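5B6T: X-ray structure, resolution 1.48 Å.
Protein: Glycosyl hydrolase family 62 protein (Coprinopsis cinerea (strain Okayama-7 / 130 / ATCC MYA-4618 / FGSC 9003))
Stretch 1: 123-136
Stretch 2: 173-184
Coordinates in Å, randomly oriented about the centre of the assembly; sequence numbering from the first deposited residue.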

ATOM      1  N   THR A 123      17.844  -5.751   3.371  1.00  9.02           N
ATOM      2  CA  THR A 123      17.551  -4.707   2.397  1.00  9.77           C
ATOM      3  C   THR A 123      17.760  -5.166   0.942  1.00  9.40           C
ATOM      4  O   THR A 123      18.557  -6.074   0.679  1.00 10.02           O
ATOM      5  CB  THR A 123      18.344  -3.433   2.659  1.00 10.26           C
ATOM      6  OG1 THR A 123      19.740  -3.719   2.586  1.00 12.04           O
ATOM      7  CG2 THR A 123      18.011  -2.859   4.026  1.00 10.49           C
ATOM      8  N   PHE A 124      17.003  -4.546   0.029  1.00  8.83           N
ATOM      9  CA  PHE A 124      17.059  -4.850  -1.393  1.00  9.06           C
ATOM     10  C   PHE A 124      18.218  -4.121  -2.089  1.00  9.38           C
ATOM     11  O   PHE A 124      18.584  -4.448  -3.231  1.00  9.89           O
ATOM     12  CB  PHE A 124      15.739  -4.407  -2.053  1.00  8.86           C
ATOM     13  CG  PHE A 124      14.547  -5.265  -1.746  1.00  8.62           C
ATOM     14  CD1 PHE A 124      14.485  -6.581  -2.175  1.00  8.77           C
ATOM     15  CD2 PHE A 124      13.449  -4.744  -1.040  1.00  8.35           C
ATOM     16  CE1 PHE A 124      13.381  -7.357  -1.939  1.00  8.71           C
ATOM     17  CE2 PHE A 124      12.320  -5.532  -0.808  1.00  8.34           C
ATOM     18  CZ  PHE A 124      12.298  -6.841  -1.254  1.00  8.62           C
ATOM     19  N   TYR A 125      18.737  -3.067  -1.457  1.00  9.43           N
ATOM     20  CA  TYR A 125      19.868  -2.318  -1.981  1.00  9.48           C
ATOM     21  C   TYR A 125      20.873  -2.103  -0.855  1.00 10.35           C
ATOM     22  O   TYR A 125      20.517  -2.104   0.301  1.00  9.44           O
ATOM     23  CB  TYR A 125      19.436  -0.927  -2.442  1.00  9.23           C
ATOM     24  CG  TYR A 125      18.289  -0.842  -3.454  1.00  8.52           C
ATOM     25  CD1 TYR A 125      18.530  -0.904  -4.818  1.00  8.85           C
ATOM     26  CD2 TYR A 125      16.993  -0.588  -3.030  1.00  8.84           C
ATOM     27  CE1 TYR A 125      17.493  -0.770  -5.716  1.00  8.25           C
ATOM     28  CE2 TYR A 125      15.959  -0.438  -3.910  1.00  8.54           C
ATOM     29  CZ  TYR A 125      16.197  -0.512  -5.243  1.00  8.46           C
ATOM     30  OH  TYR A 125      15.151  -0.328  -6.126  1.00  8.31           O
ATOM     31  N   SER A 126      22.110  -1.801  -1.211  1.00 11.92           N
ATOM     32  CA  SER A 126      23.117  -1.503  -0.191  1.00 14.15           C
ATOM     33  C   SER A 126      22.940  -0.108   0.466  1.00 14.05           C
ATOM     34  O   SER A 126      23.412   0.141   1.577  1.00 16.27           O
ATOM     35  CB  SER A 126      24.523  -1.708  -0.794  1.00 17.14           C
ATOM     36  OG  SER A 126      24.790  -0.670  -1.727  1.00 20.12           O
ATOM     37  N   GLY A 127      22.199   0.778  -0.186  1.00 12.68           N
ATOM     38  CA  GLY A 127      21.910   2.109   0.315  1.00 12.60           C
ATOM     39  C   GLY A 127      20.959   2.753  -0.670  1.00 11.75           C
ATOM     40  O   GLY A 127      20.561   2.116  -1.626  1.00 11.89           O
ATOM     41  N   MET A 128      20.621   4.010  -0.459  1.00 10.58           N
ATOM     42  CA  MET A 128      19.747   4.709  -1.375  1.00 10.06           C
ATOM     43  C   MET A 128      20.415   4.822  -2.741  1.00  9.44           C
ATOM     44  O   MET A 128      21.515   5.350  -2.837  1.00  9.39           O
ATOM     45  CB  MET A 128      19.402   6.088  -0.857  1.00 10.33           C
ATOM     46  CG  MET A 128      18.287   6.764  -1.637  1.00 10.59           C
ATOM     47  SD  MET A 128      17.820   8.395  -1.039  1.00 11.70           S
ATOM     48  CE  MET A 128      17.227   7.994   0.616  1.00 11.15           C
ATOM     49  N   PRO A 129      19.759   4.311  -3.797  1.00  8.69           N
ATOM     50  CA  PRO A 129      20.328   4.410  -5.132  1.00  8.77           C
ATOM     51  C   PRO A 129      20.636   5.833  -5.561  1.00  8.45           C
ATOM     52  O   PRO A 129      19.927   6.762  -5.162  1.00  8.38           O
ATOM     53  CB  PRO A 129      19.240   3.804  -6.023  1.00  9.15           C
ATOM     54  CG  PRO A 129      18.553   2.810  -5.131  1.00  8.99           C
ATOM     55  CD  PRO A 129      18.530   3.473  -3.774  1.00  9.20           C
ATOM     56  N   ALA A 130      21.671   5.980  -6.385  1.00  8.22           N
ATOM     57  CA  ALA A 130      22.089   7.313  -6.832  1.00  8.92           C
ATOM     58  C   ALA A 130      20.959   8.091  -7.464  1.00  8.82           C
ATOM     59  O   ALA A 130      20.796   9.269  -7.177  1.00  9.40           O
ATOM     60  CB  ALA A 130      23.232   7.222  -7.825  1.00  9.31           C
ATOM     61  N   ILE A 131      20.159   7.460  -8.320  1.00  8.68           N
ATOM     62  CA  ILE A 131      19.100   8.229  -8.989  1.00  8.45           C
ATOM     63  C   ILE A 131      18.086   8.796  -7.985  1.00  8.58           C
ATOM     64  O   ILE A 131      17.465   9.863  -8.199  1.00  8.86           O
ATOM     65  CB  ILE A 131      18.422   7.382 -10.094  1.00  8.86           C
ATOM     66  CG1 ILE A 131      17.602   8.264 -11.020  1.00  9.10           C
ATOM     67  CG2 ILE A 131      17.603   6.259  -9.480  1.00  8.68           C
ATOM     68  CD1 ILE A 131      17.169   7.571 -12.292  1.00  9.74           C
ATOM     69  N   ILE A 132      17.872   8.062  -6.896  1.00  7.75           N
ATOM     70  CA  ILE A 132      16.940   8.513  -5.872  1.00  8.04           C
ATOM     71  C   ILE A 132      17.574   9.629  -5.032  1.00  7.92           C
ATOM     72  O   ILE A 132      16.965  10.666  -4.802  1.00  8.06           O
ATOM     73  CB  ILE A 132      16.409   7.328  -5.004  1.00  7.92           C
ATOM     74  CG1 ILE A 132      15.743   6.306  -5.929  1.00  8.06           C
ATOM     75  CG2 ILE A 132      15.421   7.836  -3.962  1.00  8.43           C
ATOM     76  CD1 ILE A 132      15.105   5.119  -5.229  1.00  8.15           C
ATOM     77  N   ARG A 133      18.825   9.445  -4.607  1.00  8.54           N
ATOM     78  CA  ARG A 133      19.532  10.503  -3.915  1.00  9.38           C
ATOM     79  C   ARG A 133      19.555  11.785  -4.747  1.00  9.01           C
ATOM     80  O   ARG A 133      19.468  12.912  -4.221  1.00  9.05           O
ATOM     81  CB  ARG A 133      20.983  10.116  -3.668  1.00 10.42           C
ATOM     82  CG  ARG A 133      21.182   8.925  -2.748  1.00 11.48           C
ATOM     83  CD  ARG A 133      22.609   8.813  -2.180  1.00 12.97           C
ATOM     84  NE  ARG A 133      23.662   9.036  -3.143  1.00 15.02           N
ATOM     85  CZ  ARG A 133      24.244   8.109  -3.901  1.00 15.83           C
ATOM     86  NH1 ARG A 133      23.884   6.819  -3.862  1.00 17.10           N
ATOM     87  NH2 ARG A 133      25.196   8.493  -4.736  1.00 17.04           N
ATOM     88  N   ASN A 134      19.710  11.616  -6.059  1.00  9.25           N
ATOM     89  CA  ASN A 134      19.858  12.791  -6.889  1.00 10.19           C
ATOM     90  C   ASN A 134      18.573  13.593  -7.072  1.00  9.76           C
ATOM     91  O   ASN A 134      18.632  14.828  -7.247  1.00  9.99           O
ATOM     92  CB  ASN A 134      20.458  12.418  -8.221  1.00 11.58           C
ATOM     93  CG  ASN A 134      21.934  12.092  -8.109  1.00 13.23           C
ATOM     94  OD1 ASN A 134      22.605  12.417  -7.100  1.00 16.69           O
ATOM     95  ND2 ASN A 134      22.453  11.435  -9.134  1.00 15.22           N
ATOM     96  N   ASN A 135      17.418  12.920  -6.989  1.00  8.90           N
ATOM     97  CA  ASN A 135      16.120  13.489  -7.326  1.00  9.00           C
ATOM     98  C   ASN A 135      15.140  13.647  -6.163  1.00  8.26           C
ATOM     99  O   ASN A 135      14.074  14.216  -6.344  1.00  9.18           O
ATOM    100  CB  ASN A 135      15.474  12.626  -8.419  1.00  9.28           C
ATOM    101  CG  ASN A 135      16.148  12.803  -9.746  1.00  9.72           C
ATOM    102  OD1 ASN A 135      16.051  13.893 -10.340  1.00 11.83           O
ATOM    103  ND2 ASN A 135      16.872  11.803 -10.202  1.00 10.07           N
ATOM    104  N   ILE A 136      15.516  13.199  -4.974  1.00  7.75           N
ATOM    105  CA  ILE A 136      14.612  13.208  -3.829  1.00  8.10           C
ATOM    106  C   ILE A 136      14.267  14.616  -3.278  1.00  8.61           C
ATOM    107  O   ILE A 136      13.297  14.785  -2.552  1.00  8.31           O
ATOM    108  CB  ILE A 136      15.193  12.331  -2.683  1.00  8.50           C
ATOM    109  CG1 ILE A 136      14.237  12.195  -1.499  1.00  9.13           C
ATOM    110  CG2 ILE A 136      16.506  12.915  -2.181  1.00  8.30           C
ATOM    111  CD1 ILE A 136      14.487  10.932  -0.707  1.00  9.44           C
ATOM    112  N   ASN A 173      16.493 -14.836  -8.984  1.00 14.97           N
ATOM    113  CA  ASN A 173      17.435 -14.172  -8.068  1.00 13.88           C
ATOM    114  C   ASN A 173      16.789 -13.406  -6.900  1.00 11.63           C
ATOM    115  O   ASN A 173      17.460 -13.145  -5.904  1.00 11.15           O
ATOM    116  CB  ASN A 173      18.335 -13.193  -8.808  1.00 16.26           C
ATOM    117  CG  ASN A 173      19.420 -13.886  -9.610  1.00 20.47           C
ATOM    118  OD1 ASN A 173      19.809 -15.018  -9.314  1.00 24.69           O
ATOM    119  ND2 ASN A 173      19.913 -13.209 -10.628  1.00 23.18           N
ATOM    120  N   PHE A 174      15.505 -13.057  -7.069  1.00 10.59           N
ATOM    121  CA  PHE A 174      14.738 -12.353  -6.030  1.00  9.55           C
ATOM    122  C   PHE A 174      15.014 -13.029  -4.677  1.00  9.80           C
ATOM    123  O   PHE A 174      14.962 -14.254  -4.578  1.00 10.36           O
ATOM    124  CB  PHE A 174      13.249 -12.332  -6.355  1.00  9.50           C
ATOM    125  CG  PHE A 174      12.422 -11.594  -5.334  1.00  8.58           C
ATOM    126  CD1 PHE A 174      12.237 -10.228  -5.439  1.00  8.05           C
ATOM    127  CD2 PHE A 174      11.857 -12.266  -4.261  1.00  8.36           C
ATOM    128  CE1 PHE A 174      11.491  -9.542  -4.467  1.00  8.03           C
ATOM    129  CE2 PHE A 174      11.124 -11.580  -3.289  1.00  8.38           C
ATOM    130  CZ  PHE A 174      10.951 -10.216  -3.396  1.00  8.14           C
ATOM    131  N   PRO A 175      15.281 -12.254  -3.616  1.00  9.17           N
ATOM    132  CA  PRO A 175      15.219 -10.804  -3.466  1.00  9.24           C
ATOM    133  C   PRO A 175      16.520 -10.079  -3.830  1.00  9.26           C
ATOM    134  O   PRO A 175      16.588  -8.857  -3.656  1.00  9.54           O
ATOM    135  CB  PRO A 175      14.970 -10.638  -1.970  1.00  9.31           C
ATOM    136  CG  PRO A 175      15.758 -11.763  -1.372  1.00  9.23           C
ATOM    137  CD  PRO A 175      15.593 -12.912  -2.325  1.00  9.30           C
ATOM    138  N   ASN A 176      17.523 -10.797  -4.333  1.00  9.48           N
ATOM    139  CA  ASN A 176      18.803 -10.188  -4.685  1.00 10.41           C
ATOM    140  C   ASN A 176      18.811  -9.695  -6.122  1.00  9.65           C
ATOM    141  O   ASN A 176      17.972 -10.096  -6.934  1.00  9.10           O
ATOM    142  CB  ASN A 176      19.913 -11.223  -4.474  1.00 12.17           C
ATOM    143  CG  ASN A 176      19.958 -11.714  -3.037  1.00 13.78           C
ATOM    144  OD1 ASN A 176      20.077 -10.920  -2.123  1.00 17.62           O
ATOM    145  ND2 ASN A 176      19.777 -12.996  -2.845  1.00 15.71           N
ATOM    146  N   GLY A 177      19.743  -8.816  -6.418  1.00  9.26           N
ATOM    147  CA  GLY A 177      20.023  -8.393  -7.778  1.00  9.11           C
ATOM    148  C   GLY A 177      19.225  -7.239  -8.342  1.00  9.28           C
ATOM    149  O   GLY A 177      19.347  -6.949  -9.520  1.00  9.56           O
ATOM    150  N   PHE A 178      18.431  -6.554  -7.519  1.00  8.89           N
ATOM    151  CA  PHE A 178      17.704  -5.402  -8.022  1.00  9.26           C
ATOM    152  C   PHE A 178      18.654  -4.371  -8.581  1.00  9.56           C
ATOM    153  O   PHE A 178      19.618  -3.979  -7.931  1.00  9.52           O
ATOM    154  CB  PHE A 178      16.776  -4.785  -6.963  1.00  9.21           C
ATOM    155  CG  PHE A 178      15.455  -5.464  -6.875  1.00  9.24           C
ATOM    156  CD1 PHE A 178      14.548  -5.392  -7.928  1.00  8.95           C
ATOM    157  CD2 PHE A 178      15.117  -6.202  -5.761  1.00  9.21           C
ATOM    158  CE1 PHE A 178      13.327  -6.013  -7.836  1.00  9.00           C
ATOM    159  CE2 PHE A 178      13.882  -6.841  -5.670  1.00  9.42           C
ATOM    160  CZ  PHE A 178      12.987  -6.749  -6.705  1.00  9.36           C
ATOM    161  N   ASN A 179      18.353  -3.930  -9.804  1.00  9.32           N
ATOM    162  CA  ASN A 179      19.254  -3.047 -10.524  1.00  9.08           C
ATOM    163  C   ASN A 179      19.045  -1.596 -10.161  1.00  9.18           C
ATOM    164  O   ASN A 179      18.254  -1.268  -9.253  1.00  8.67           O
ATOM    165  CB  ASN A 179      19.160  -3.286 -12.035  1.00  9.20           C
ATOM    166  CG  ASN A 179      17.831  -2.894 -12.626  1.00 10.26           C
ATOM    167  OD1 ASN A 179      16.881  -2.523 -11.933  1.00  9.54           O
ATOM    168  ND2 ASN A 179      17.741  -3.016 -13.944  1.00 11.19           N
ATOM    169  N   GLU A 180      19.766  -0.703 -10.833  1.00  9.37           N
ATOM    170  CA  GLU A 180      19.597   0.709 -10.560  1.00  9.81           C
ATOM    171  C   GLU A 180      18.182   1.098 -10.990  1.00  9.16           C
ATOM    172  O   GLU A 180      17.747   0.763 -12.085  1.00  9.40           O
ATOM    173  CB  GLU A 180      20.626   1.546 -11.333  1.00 11.13           C
ATOM    174  CG  GLU A 180      20.520   3.060 -11.086  1.00 12.31           C
ATOM    175  CD  GLU A 180      20.974   3.544  -9.696  1.00 13.80           C
ATOM    176  OE1 GLU A 180      21.493   2.688  -8.898  1.00 13.83           O
ATOM    177  OE2 GLU A 180      20.820   4.793  -9.411  1.00 12.25           O
ATOM    178  N   PRO A 181      17.425   1.804 -10.128  1.00  8.58           N
ATOM    179  CA  PRO A 181      16.083   2.169 -10.594  1.00  8.69           C
ATOM    180  C   PRO A 181      16.064   3.118 -11.782  1.00  8.67           C
ATOM    181  O   PRO A 181      16.993   3.913 -11.965  1.00  9.04           O
ATOM    182  CB  PRO A 181      15.442   2.854  -9.380  1.00  8.70           C
ATOM    183  CG  PRO A 181      16.365   2.621  -8.241  1.00  9.14           C
ATOM    184  CD  PRO A 181      17.711   2.345  -8.794  1.00  8.83           C
ATOM    185  N   VAL A 182      14.997   3.026 -12.580  1.00  8.52           N
ATOM    186  CA  VAL A 182      14.657   4.066 -13.571  1.00  8.76           C
ATOM    187  C   VAL A 182      13.494   4.875 -12.994  1.00  9.07           C
ATOM    188  O   VAL A 182      12.838   4.447 -12.047  1.00  9.42           O
ATOM    189  CB  VAL A 182      14.294   3.493 -14.970  1.00  9.28           C
ATOM    190  CG1 VAL A 182      15.493   2.737 -15.547  1.00  9.74           C
ATOM    191  CG2 VAL A 182      13.048   2.627 -14.911  1.00  9.58           C
ATOM    192  N   ILE A 183      13.258   6.052 -13.531  1.00  9.13           N
ATOM    193  CA  ILE A 183      12.071   6.836 -13.175  1.00  9.43           C
ATOM    194  C   ILE A 183      10.948   6.296 -14.059  1.00  9.75           C
ATOM    195  O   ILE A 183      10.955   6.452 -15.300  1.00 10.85           O
ATOM    196  CB  ILE A 183      12.297   8.367 -13.345  1.00 10.12           C
ATOM    197  CG1 ILE A 183      13.286   8.859 -12.265  1.00 10.62           C
ATOM    198  CG2 ILE A 183      10.961   9.095 -13.211  1.00 10.37           C
ATOM    199  CD1 ILE A 183      13.876  10.246 -12.452  1.00 11.16           C
ATOM    200  N   ALA A 184      10.031   5.560 -13.445  1.00  8.92           N
ATOM    201  CA  ALA A 184       8.886   5.002 -14.148  1.00  9.02           C
ATOM    202  C   ALA A 184       7.809   6.044 -14.500  1.00  9.33           C
ATOM    203  O   ALA A 184       7.080   5.899 -15.493  1.00  9.75           O
ATOM    204  CB  ALA A 184       8.262   3.911 -13.303  1.00  9.15           C
TER
HETATM  205  O   HOH W   1      18.828  -9.051   0.302  1.00 28.98           O
HETATM  206  O   HOH W   2      18.254  -6.829  -4.542  1.00 10.38           O
HETATM  207  O   HOH W   3      20.373  -4.061  -5.229  1.00 14.49           O
HETATM  208  O   HOH W   4      23.289   3.778  -7.205  1.00 15.91           O

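Stretch 2 begins with a turn, in which N176 N bonds to N173 O at 2.8 Å, and then runs alongside stretch 1 before entering strand 182-184, whose axis lies at 66° to that of helix 130-135. Contact begins with aromatic packing: F174 meets F124 obliquely, CE1 to CE1 at 3.8 Å. P175, after a cis peptide bond, lays its CB 3.6 Å from F124 CE1, a compact apolar ring against an aromatic one, while its carbonyl O approaches the F124 ring edge, where the hydrogens carry slight positive charge. G177 has positive phi, which favours glycine. F178 directs its ring edge toward the face of F124, with planes at 87°. Here the backbones do not bond directly; water 2 donates to F124 O and P175 O and accepts from F178 N, and water 3 links F124 O to F178 O. N179 offers its carbonyl O to the ring edge of Y125, 3.7 Å from CE1.

E180 then reaches the first turn of the helix, where amides lack partners within the helix: I131 N donates to E180 OE2 at 3.0 Å, and water 4 joins A130 N to OE1. P181, rigid and apolar, fits among Y125, P129, I131 and I132, its CD 3.5 Å from P129 CB. V182 points away, but I183 CG1 meets I131 CD1 at 4.1 Å, closing the contact with two branched aliphatic side chains.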